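Local coordinates for fucolectin-related protein (Streptococcus pneumoniae, PDB 2J22) that probably binds fucose in blood group antigens, as a carbohydrate-binding module of a pneumococcal virulence factor, at residues A[37-42]-A[46-51]; A[93-96]-A[100-103]; A[128-131]-A[136-139]; A[75-80]-A[84-89]. All coordinates share one frame; numbering follows the deposited sequence.

Interaction 1: A[37-42]-A[46-51]; sequences DGNKNG and HHSVTH. With CA (calcium ion), chain B.
D37 and S48 meet side by side at a bound calcium ion, both side chains turned in to the metal. With chi1 at 69°, CG of D37 lies between its own backbone N and carbonyl carbon, which brings OD1 to 2.6 Å from the calcium. S48 binds twice, through OG at 2.5 Å and through its carbonyl O, and so chelates the ion with its side chain and main chain together. N39 contributes its backbone O, at 2.4 Å from the metal, while its side chain runs past S48 with CB near OG. OD2 of D37 also meets S48 OG, although the modelled separation of 2.4 Å is doubtfully short. Two successive Asx turns shape the 37-42 loop. In the first, N39 N approaches D37 OD1 from above the carboxylate plane; in the second, N41 N donates to N39 OD1 over 2.9 Å.

Farther from the metal, the N41 amide lies over one face of the H46 ring, the two planes 21° apart. ND2 sits above the ring toward its rim, 3.4 Å from H46 CG, and D43 engages the polar ends of both residues. A water links N41 O to S48 N, and V49 CG2 packs on N41 O and the CA of G42.

Both segments belong to the long loop between strands 20-23 and 59-64. L34 from that loop, together with A140 and E141 of strand 139-146, completes the seven-ligand calcium site, tying the loop to the start of strand 139-146.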
# COMPACT_ATOMS: atom_id res chain seq x y z
N ASP A 37 9.59 -4.73 -2.14
CA ASP A 37 10.90 -5.38 -2.18
C ASP A 37 10.96 -6.80 -1.69
O ASP A 37 12.07 -7.41 -1.68
CB ASP A 37 11.95 -4.52 -1.47
CG ASP A 37 11.77 -4.43 0.03
OD1 ASP A 37 10.77 -4.91 0.57
OD2 ASP A 37 12.58 -3.82 0.76
N GLY A 38 9.80 -7.33 -1.28
CA GLY A 38 9.66 -8.65 -0.72
C GLY A 38 10.09 -8.81 0.74
O GLY A 38 10.31 -9.92 1.17
N ASN A 39 10.24 -7.73 1.49
CA ASN A 39 10.72 -7.82 2.87
C ASN A 39 9.65 -7.17 3.71
O ASN A 39 9.37 -5.99 3.57
CB ASN A 39 12.09 -7.11 3.02
CG ASN A 39 12.67 -7.12 4.48
OD1 ASN A 39 12.05 -7.58 5.43
ND2 ASN A 39 13.88 -6.56 4.63
N LYS A 40 9.02 -7.97 4.55
CA LYS A 40 7.96 -7.47 5.39
C LYS A 40 8.39 -6.87 6.73
O LYS A 40 7.52 -6.48 7.54
CB LYS A 40 6.99 -8.61 5.71
CG LYS A 40 6.14 -8.98 4.50
CD LYS A 40 5.46 -10.34 4.76
CE LYS A 40 6.30 -11.51 4.28
NZ LYS A 40 5.72 -12.79 4.81
N ASN A 41 9.71 -6.80 6.99
CA ASN A 41 10.19 -6.20 8.26
C ASN A 41 9.67 -4.74 8.41
O ASN A 41 9.90 -3.86 7.52
CB ASN A 41 11.76 -6.26 8.30
CG ASN A 41 12.32 -5.97 9.69
OD1 ASN A 41 11.72 -5.23 10.46
ND2 ASN A 41 13.43 -6.60 10.02
N GLY A 42 8.94 -4.46 9.48
CA GLY A 42 8.43 -3.11 9.69
C GLY A 42 9.28 -2.21 10.58
O GLY A 42 8.86 -1.12 10.92
N HIS A 46 15.64 -1.19 9.39
CA HIS A 46 15.92 -2.31 8.50
C HIS A 46 15.71 -1.94 7.03
O HIS A 46 15.87 -2.78 6.14
CB HIS A 46 15.20 -3.58 8.93
CG HIS A 46 15.94 -4.32 10.02
ND1 HIS A 46 15.92 -3.93 11.34
CD2 HIS A 46 16.78 -5.38 9.96
CE1 HIS A 46 16.68 -4.74 12.06
NE2 HIS A 46 17.22 -5.62 11.24
N HIS A 47 15.33 -0.68 6.80
CA HIS A 47 15.33 -0.07 5.48
C HIS A 47 14.35 -0.72 4.51
O HIS A 47 14.54 -0.70 3.30
CB HIS A 47 16.79 0.04 4.94
CG HIS A 47 17.67 0.97 5.74
ND1 HIS A 47 19.04 0.82 5.83
CD2 HIS A 47 17.37 2.05 6.52
CE1 HIS A 47 19.54 1.75 6.62
NE2 HIS A 47 18.55 2.51 7.05
N SER A 48 13.23 -1.23 5.04
CA SER A 48 12.22 -1.79 4.15
C SER A 48 10.83 -1.20 4.33
O SER A 48 9.83 -1.80 3.94
CB SER A 48 12.24 -3.34 4.23
OG SER A 48 11.77 -3.90 3.01
N VAL A 49 10.78 0.03 4.83
CA VAL A 49 9.57 0.76 5.05
C VAL A 49 9.57 2.12 4.33
O VAL A 49 10.57 2.91 4.41
CB VAL A 49 9.30 0.88 6.60
CG1 VAL A 49 7.92 1.53 6.93
CG2 VAL A 49 9.41 -0.45 7.23
N THR A 50 8.45 2.38 3.59
CA THR A 50 8.26 3.64 2.86
C THR A 50 8.01 4.78 3.91
O THR A 50 7.70 4.52 5.10
CB THR A 50 7.04 3.56 1.87
OG1 THR A 50 5.83 3.59 2.62
CG2 THR A 50 6.97 2.20 1.01
N HIS A 51 8.09 6.01 3.47
CA HIS A 51 7.89 7.21 4.29
C HIS A 51 7.63 8.41 3.41
O HIS A 51 8.48 8.75 2.56
CB HIS A 51 9.12 7.49 5.20
CG HIS A 51 8.77 8.19 6.49
ND1 HIS A 51 7.96 9.30 6.55
CD2 HIS A 51 9.12 7.91 7.76
CE1 HIS A 51 7.85 9.70 7.81
NE2 HIS A 51 8.54 8.86 8.57
CA CA B . 9.32 -3.92 2.46
O HOH W 1 12.30 -2.51 7.33

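Interaction 2: A[93-96]-A[100-103]; sequences IYDS and EVFT
I93 and F102 form the antiparallel hydrogen-bonded pair at the end of the 89-94/100-108 beta hairpin, where a classic beta bulge places both V101 and F102 opposite I93. The tight part is the backbone around I93. Its N donates to F102 O at 2.9 Å, almost straight and in the carbonyl plane. Its O receives V101 N at 2.7 Å and, more weakly, F102 N at 3.3 Å, so one carbonyl serves both residues of the bulge. The extra residue shifts the register, and the next pair, Y94 with E100, is a non-hydrogen-bonded one whose side chains diverge.

Apolar contacts back this core on the face carrying I93 and F102. CG1 of I93 meets the edge of the F102 ring at CD2, 3.7 Å away, while its other branch, CG2, touches V101 CG2. The phenyl group is set by a chi1 of 167°, with CG anti to the backbone N. L118 of strand 113-118, from the opposing sheet, packs against both I93 and F102.

Toward solvent the contact thins. The Y94 ring only skirts the E100 backbone with CD1, and the side chain also touches K125 and R127 of the adjacent strand. E100, bent at chi2, runs forward along its own strand and accepts from T103 OG1. At the turn, D95 OD1 takes backbone N-H groups from N97 and Y99, while CB of D95 rests 3.7 Å from V101 CG1. Beyond it a water spans the gap, donating to D95 OD2 at 2.9 Å and, over a longer 3.3 Å, to E100 O.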
# COMPACT_ATOMS: atom_id res chain seq x y z
N ILE A 93 -8.91 1.02 -5.81
CA ILE A 93 -8.43 0.22 -6.97
C ILE A 93 -9.00 0.80 -8.24
O ILE A 93 -10.18 1.13 -8.29
CB ILE A 93 -8.77 -1.30 -6.78
CG1 ILE A 93 -8.32 -1.75 -5.35
CG2 ILE A 93 -8.19 -2.18 -7.96
CD1 ILE A 93 -8.03 -3.23 -5.15
N TYR A 94 -8.16 0.96 -9.27
CA TYR A 94 -8.60 1.58 -10.51
C TYR A 94 -8.44 0.61 -11.69
O TYR A 94 -7.59 -0.28 -11.63
CB TYR A 94 -7.76 2.82 -10.82
CG TYR A 94 -7.59 3.81 -9.70
CD1 TYR A 94 -8.43 4.96 -9.60
CD2 TYR A 94 -6.56 3.65 -8.73
CE1 TYR A 94 -8.27 5.89 -8.53
CE2 TYR A 94 -6.39 4.58 -7.70
CZ TYR A 94 -7.26 5.68 -7.60
OH TYR A 94 -7.04 6.60 -6.59
N ASP A 95 -9.23 0.81 -12.76
CA ASP A 95 -9.06 -0.03 -13.95
C ASP A 95 -7.93 0.52 -14.79
O ASP A 95 -7.31 1.50 -14.35
CB ASP A 95 -10.33 -0.14 -14.79
CG ASP A 95 -10.87 1.18 -15.24
OD1 ASP A 95 -10.10 2.14 -15.49
OD2 ASP A 95 -12.10 1.37 -15.37
N SER A 96 -7.66 -0.09 -15.96
CA SER A 96 -6.54 0.33 -16.85
C SER A 96 -6.72 1.72 -17.42
O SER A 96 -5.77 2.26 -18.03
CB SER A 96 -6.35 -0.64 -18.03
OG SER A 96 -7.54 -0.71 -18.79
N GLU A 100 -11.86 4.60 -10.89
CA GLU A 100 -12.07 3.79 -9.71
C GLU A 100 -12.98 2.58 -9.97
O GLU A 100 -14.10 2.70 -10.51
CB GLU A 100 -12.64 4.67 -8.60
CG GLU A 100 -12.69 3.99 -7.26
CD GLU A 100 -14.05 4.12 -6.62
OE1 GLU A 100 -14.23 5.05 -5.79
OE2 GLU A 100 -14.93 3.33 -6.99
N VAL A 101 -12.53 1.40 -9.56
CA VAL A 101 -13.39 0.22 -9.64
C VAL A 101 -13.77 -0.36 -8.29
O VAL A 101 -14.58 -1.27 -8.24
CB VAL A 101 -12.80 -0.92 -10.54
CG1 VAL A 101 -12.65 -0.40 -11.97
CG2 VAL A 101 -11.44 -1.44 -9.98
N PHE A 102 -13.18 0.15 -7.19
CA PHE A 102 -13.39 -0.40 -5.83
C PHE A 102 -12.78 0.54 -4.78
O PHE A 102 -11.66 1.00 -4.94
CB PHE A 102 -12.76 -1.80 -5.71
CG PHE A 102 -12.65 -2.35 -4.27
CD1 PHE A 102 -13.71 -3.04 -3.67
CD2 PHE A 102 -11.46 -2.22 -3.54
CE1 PHE A 102 -13.60 -3.58 -2.35
CE2 PHE A 102 -11.34 -2.74 -2.19
CZ PHE A 102 -12.42 -3.42 -1.61
N THR A 103 -13.50 0.83 -3.72
CA THR A 103 -12.92 1.61 -2.63
C THR A 103 -13.24 0.98 -1.30
O THR A 103 -14.35 0.54 -1.10
CB THR A 103 -13.47 3.04 -2.64
OG1 THR A 103 -13.11 3.63 -3.88
CG2 THR A 103 -12.75 3.90 -1.63
O HOH W 2 -14.38 2.33 -13.77

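Interaction 3: A[128-131]-A[136-139]; sequences ISLR and PLSL
L137 wedges between I128 and L130, its two methyl groups divided between them. CD1 lies 3.6 Å from L130 CD2, the two leucines meeting at a slant, whereas CD2 comes within 3.5 Å of I128 O and then 4.2 Å of I128 CG2. The isoleucine and L137 run at about a right angle to each other. A chi1 of 173° turns CG of L137 away from its backbone N, and chi2 near 71° splays the methyls so that each finds its own partner. At the inner end, I128 and L139 reach toward each other tip to tip, with their CD1 atoms 3.8 Å apart. At the outer end, the other methyl of L130, CD1, lies against the chain at P136, 3.4 Å from its carbonyl O.

No hydrogen bond crosses between 128-131 and 136-139; the contact is apolar and fully buried, and the backbones stay far enough apart that side chains fill the interval. What positions the 136-139 segment comes from the loop holding the 46-51 residues: L137 N donates to T52 OG1, L139 N to T50 OG1, and S138 OG pairs with T50 O. S138 itself turns away from the strand, so that L137 and L139 both present their side chains to it.

The segment 128-131 ends strand 125-130, the middle strand of its five-stranded sheet, between strands 59-64 and 89-94. W60 and F89 from these neighbours and I75 from the facing sheet enclose the cluster, which therefore helps fill the interior of the beta-sandwich where the chain returns toward strand 139-146.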
# COMPACT_ATOMS: atom_id res chain seq x y z
N ILE A 128 -3.12 3.70 -1.77
CA ILE A 128 -3.50 3.73 -0.36
C ILE A 128 -3.36 5.23 -0.00
O ILE A 128 -2.30 5.80 -0.26
CB ILE A 128 -2.51 2.86 0.46
CG1 ILE A 128 -2.67 1.36 0.13
CG2 ILE A 128 -2.75 3.15 1.97
CD1 ILE A 128 -1.62 0.47 0.77
N SER A 129 -4.39 5.87 0.56
CA SER A 129 -4.38 7.33 0.78
C SER A 129 -4.96 7.61 2.15
O SER A 129 -6.15 7.23 2.42
CB SER A 129 -5.24 8.06 -0.31
OG SER A 129 -5.08 9.49 -0.30
N LEU A 130 -4.20 8.35 2.98
CA LEU A 130 -4.64 8.66 4.35
C LEU A 130 -5.75 9.75 4.30
O LEU A 130 -5.69 10.63 3.43
CB LEU A 130 -3.43 9.17 5.15
CG LEU A 130 -2.25 8.19 5.33
CD1 LEU A 130 -1.12 8.80 6.23
CD2 LEU A 130 -2.67 6.86 5.94
N ARG A 131 -6.78 9.66 5.16
CA ARG A 131 -7.83 10.68 5.17
C ARG A 131 -7.58 11.85 6.16
O ARG A 131 -8.21 12.90 6.05
CB ARG A 131 -9.22 10.06 5.40
CG ARG A 131 -9.78 9.36 4.17
CD ARG A 131 -9.96 10.25 2.90
NE ARG A 131 -11.24 10.98 2.84
CZ ARG A 131 -12.44 10.39 2.72
NH1 ARG A 131 -12.53 9.05 2.65
NH2 ARG A 131 -13.56 11.12 2.68
N PRO A 136 2.26 11.42 7.76
CA PRO A 136 3.10 10.69 6.83
C PRO A 136 2.55 9.28 6.65
O PRO A 136 2.02 8.65 7.60
CB PRO A 136 4.49 10.66 7.51
CG PRO A 136 4.42 11.66 8.62
CD PRO A 136 2.92 11.60 9.05
N LEU A 137 2.63 8.81 5.41
CA LEU A 137 2.27 7.38 5.12
C LEU A 137 3.53 6.53 5.09
O LEU A 137 4.50 6.84 4.37
CB LEU A 137 1.40 7.25 3.87
CG LEU A 137 1.09 5.84 3.36
CD1 LEU A 137 0.10 5.17 4.37
CD2 LEU A 137 0.38 5.92 2.04
N SER A 138 3.54 5.48 5.88
CA SER A 138 4.65 4.53 5.90
C SER A 138 4.08 3.10 5.82
O SER A 138 3.21 2.70 6.63
CB SER A 138 5.51 4.67 7.17
OG SER A 138 6.33 5.84 7.18
N LEU A 139 4.58 2.35 4.86
CA LEU A 139 4.21 0.96 4.60
C LEU A 139 5.45 0.06 4.60
O LEU A 139 6.37 0.27 3.85
CB LEU A 139 3.47 0.91 3.24
CG LEU A 139 2.28 1.87 2.97
CD1 LEU A 139 1.76 1.99 1.58
CD2 LEU A 139 1.12 1.16 3.65

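Interaction 4: A[75-80]-A[84-89]; sequences IYNRTD and QRLSNF
L86 supplies the apolar part of the contact, set at the centre of an inverse gamma turn that points its side chain at strand 67-77. Its CD2 meets I75 CG2 at 3.7 Å, and CD1 lies over one face of the F89 ring. CD1 of I75 approaches that ring more distantly, at 4.5 Å from CE1.

Polar groups are packed rather than bonded across the contact. The side chains of N77 and L86 slide past each other in opposite directions, bringing N77 OD1 to 3.4 Å from L86 CB, while ND2 is held by I83 O.

Charged groups occupy the outer end. R78, extended from CG to NE, grips D80 side-on with two bonds: NE to OD1 at 2.8 Å, nearly straight, and NH2 to OD2 at 2.9 Å. The salt bridge fixes the guanidinium rotation and leaves NH1 beside R85 NH1, 3.8 Å away, the two side chains running the same way with their guanidinium planes 55° apart; one water accepts from both. The spacing R78-x-D80-x4-R85, with H51 earlier, matches the fucose-binding signature of F-type lectins, so this pair probably lines the sugar pocket.

The contact joins the end of strand 67-77 to the loop that leads into strand 89-94, with I128 of strand 125-130 and L139 of strand 139-146 packing against I75.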
# COMPACT_ATOMS: atom_id res chain seq x y z
N ILE A 75 -1.48 -5.70 3.44
CA ILE A 75 -0.74 -4.48 3.82
C ILE A 75 -0.06 -4.72 5.18
O ILE A 75 -0.72 -5.12 6.15
CB ILE A 75 -1.70 -3.28 3.90
CG1 ILE A 75 -2.22 -2.91 2.50
CG2 ILE A 75 -1.03 -2.05 4.59
CD1 ILE A 75 -3.63 -2.37 2.53
N TYR A 76 1.24 -4.51 5.23
CA TYR A 76 2.09 -4.68 6.43
C TYR A 76 2.47 -3.29 6.91
O TYR A 76 2.92 -2.47 6.13
CB TYR A 76 3.33 -5.50 6.10
CG TYR A 76 3.00 -6.97 5.97
CD1 TYR A 76 2.85 -7.75 7.11
CD2 TYR A 76 2.76 -7.57 4.73
CE1 TYR A 76 2.49 -9.07 7.05
CE2 TYR A 76 2.38 -8.94 4.65
CZ TYR A 76 2.26 -9.66 5.83
OH TYR A 76 1.96 -10.99 5.83
N ASN A 77 2.14 -2.98 8.16
CA ASN A 77 2.43 -1.66 8.71
C ASN A 77 3.88 -1.51 9.19
O ASN A 77 4.54 -2.51 9.44
CB ASN A 77 1.50 -1.47 9.91
CG ASN A 77 1.34 -0.01 10.33
OD1 ASN A 77 1.86 0.90 9.72
ND2 ASN A 77 0.57 0.21 11.42
N ARG A 78 4.37 -0.29 9.34
CA ARG A 78 5.53 -0.00 10.17
C ARG A 78 5.27 -0.58 11.58
O ARG A 78 4.11 -0.68 12.00
CB ARG A 78 5.69 1.52 10.30
CG ARG A 78 7.02 1.97 11.00
CD ARG A 78 7.23 3.50 11.03
NE ARG A 78 8.43 3.82 11.83
CZ ARG A 78 8.81 5.07 12.08
NH1 ARG A 78 8.07 6.08 11.61
NH2 ARG A 78 9.87 5.31 12.83
N THR A 79 6.33 -0.99 12.27
CA THR A 79 6.21 -1.61 13.61
C THR A 79 7.10 -0.98 14.71
O THR A 79 6.81 -1.14 15.88
CB THR A 79 6.48 -3.17 13.54
OG1 THR A 79 7.83 -3.40 13.12
CG2 THR A 79 5.62 -3.89 12.50
N ASP A 80 8.16 -0.25 14.38
CA ASP A 80 9.06 0.22 15.45
C ASP A 80 8.52 1.42 16.26
O ASP A 80 8.75 1.50 17.45
CB ASP A 80 10.43 0.55 14.89
CG ASP A 80 10.37 1.73 13.92
OD1 ASP A 80 9.86 1.55 12.79
OD2 ASP A 80 10.76 2.87 14.20
N GLN A 84 0.45 4.16 14.62
CA GLN A 84 -0.90 4.73 14.57
C GLN A 84 -1.14 5.49 13.29
O GLN A 84 -2.26 5.81 12.98
CB GLN A 84 -1.16 5.68 15.78
CG GLN A 84 -0.64 7.13 15.61
CD GLN A 84 0.83 7.22 15.83
OE1 GLN A 84 1.43 6.27 16.33
NE2 GLN A 84 1.44 8.32 15.43
N ARG A 85 -0.06 5.86 12.59
CA ARG A 85 -0.28 6.68 11.42
C ARG A 85 -1.07 5.93 10.33
O ARG A 85 -1.71 6.57 9.53
CB ARG A 85 1.05 7.11 10.85
CG ARG A 85 1.77 8.13 11.69
CD ARG A 85 3.11 8.53 11.12
NE ARG A 85 3.74 9.62 11.89
CZ ARG A 85 5.03 9.93 11.88
NH1 ARG A 85 5.90 9.22 11.18
NH2 ARG A 85 5.48 10.94 12.62
N LEU A 86 -1.00 4.59 10.30
CA LEU A 86 -1.72 3.81 9.26
C LEU A 86 -3.11 3.55 9.82
O LEU A 86 -3.40 2.46 10.38
CB LEU A 86 -1.03 2.49 8.90
CG LEU A 86 -1.65 1.69 7.72
CD1 LEU A 86 -1.79 2.52 6.41
CD2 LEU A 86 -0.90 0.41 7.40
N SER A 87 -3.96 4.56 9.72
CA SER A 87 -5.32 4.46 10.27
C SER A 87 -6.17 5.46 9.51
O SER A 87 -5.62 6.37 8.90
CB SER A 87 -5.31 4.84 11.75
OG SER A 87 -5.01 6.22 11.92
N ASN A 88 -7.49 5.31 9.55
CA ASN A 88 -8.42 6.23 8.85
C ASN A 88 -7.98 6.44 7.43
O ASN A 88 -7.65 7.57 7.03
CB ASN A 88 -8.50 7.58 9.60
CG ASN A 88 -9.48 8.59 8.94
OD1 ASN A 88 -10.39 8.20 8.18
ND2 ASN A 88 -9.29 9.88 9.22
N PHE A 89 -7.95 5.34 6.66
CA PHE A 89 -7.41 5.43 5.31
C PHE A 89 -8.28 4.79 4.26
O PHE A 89 -9.14 4.00 4.56
CB PHE A 89 -5.91 4.97 5.22
CG PHE A 89 -5.70 3.50 5.46
CD1 PHE A 89 -5.69 2.60 4.40
CD2 PHE A 89 -5.47 3.02 6.77
CE1 PHE A 89 -5.47 1.16 4.61
CE2 PHE A 89 -5.25 1.69 7.00
CZ PHE A 89 -5.23 0.73 5.95
O HOH W 3 5.89 6.58 9.84

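Interactions 3 and 4 are the buried pair, their centres about 8 Å apart, and they share one apolar interior through I75, F89, I128 and L139. Interaction 2 is a surface hairpin, bound mainly by backbone hydrogen bonds and lying on the other side of the chain's centre from interactions 1 and 4. Interaction 1, partly buried, relies on metal coordination instead. It joins interaction 4 through G42 O and T79 N, and interaction 3 through T50 OG1 and L139 N. H51, from 46-51, packs on P136 near the R78-R85 pair, so the calcium-bound loop probably helps shape the fucose pocket.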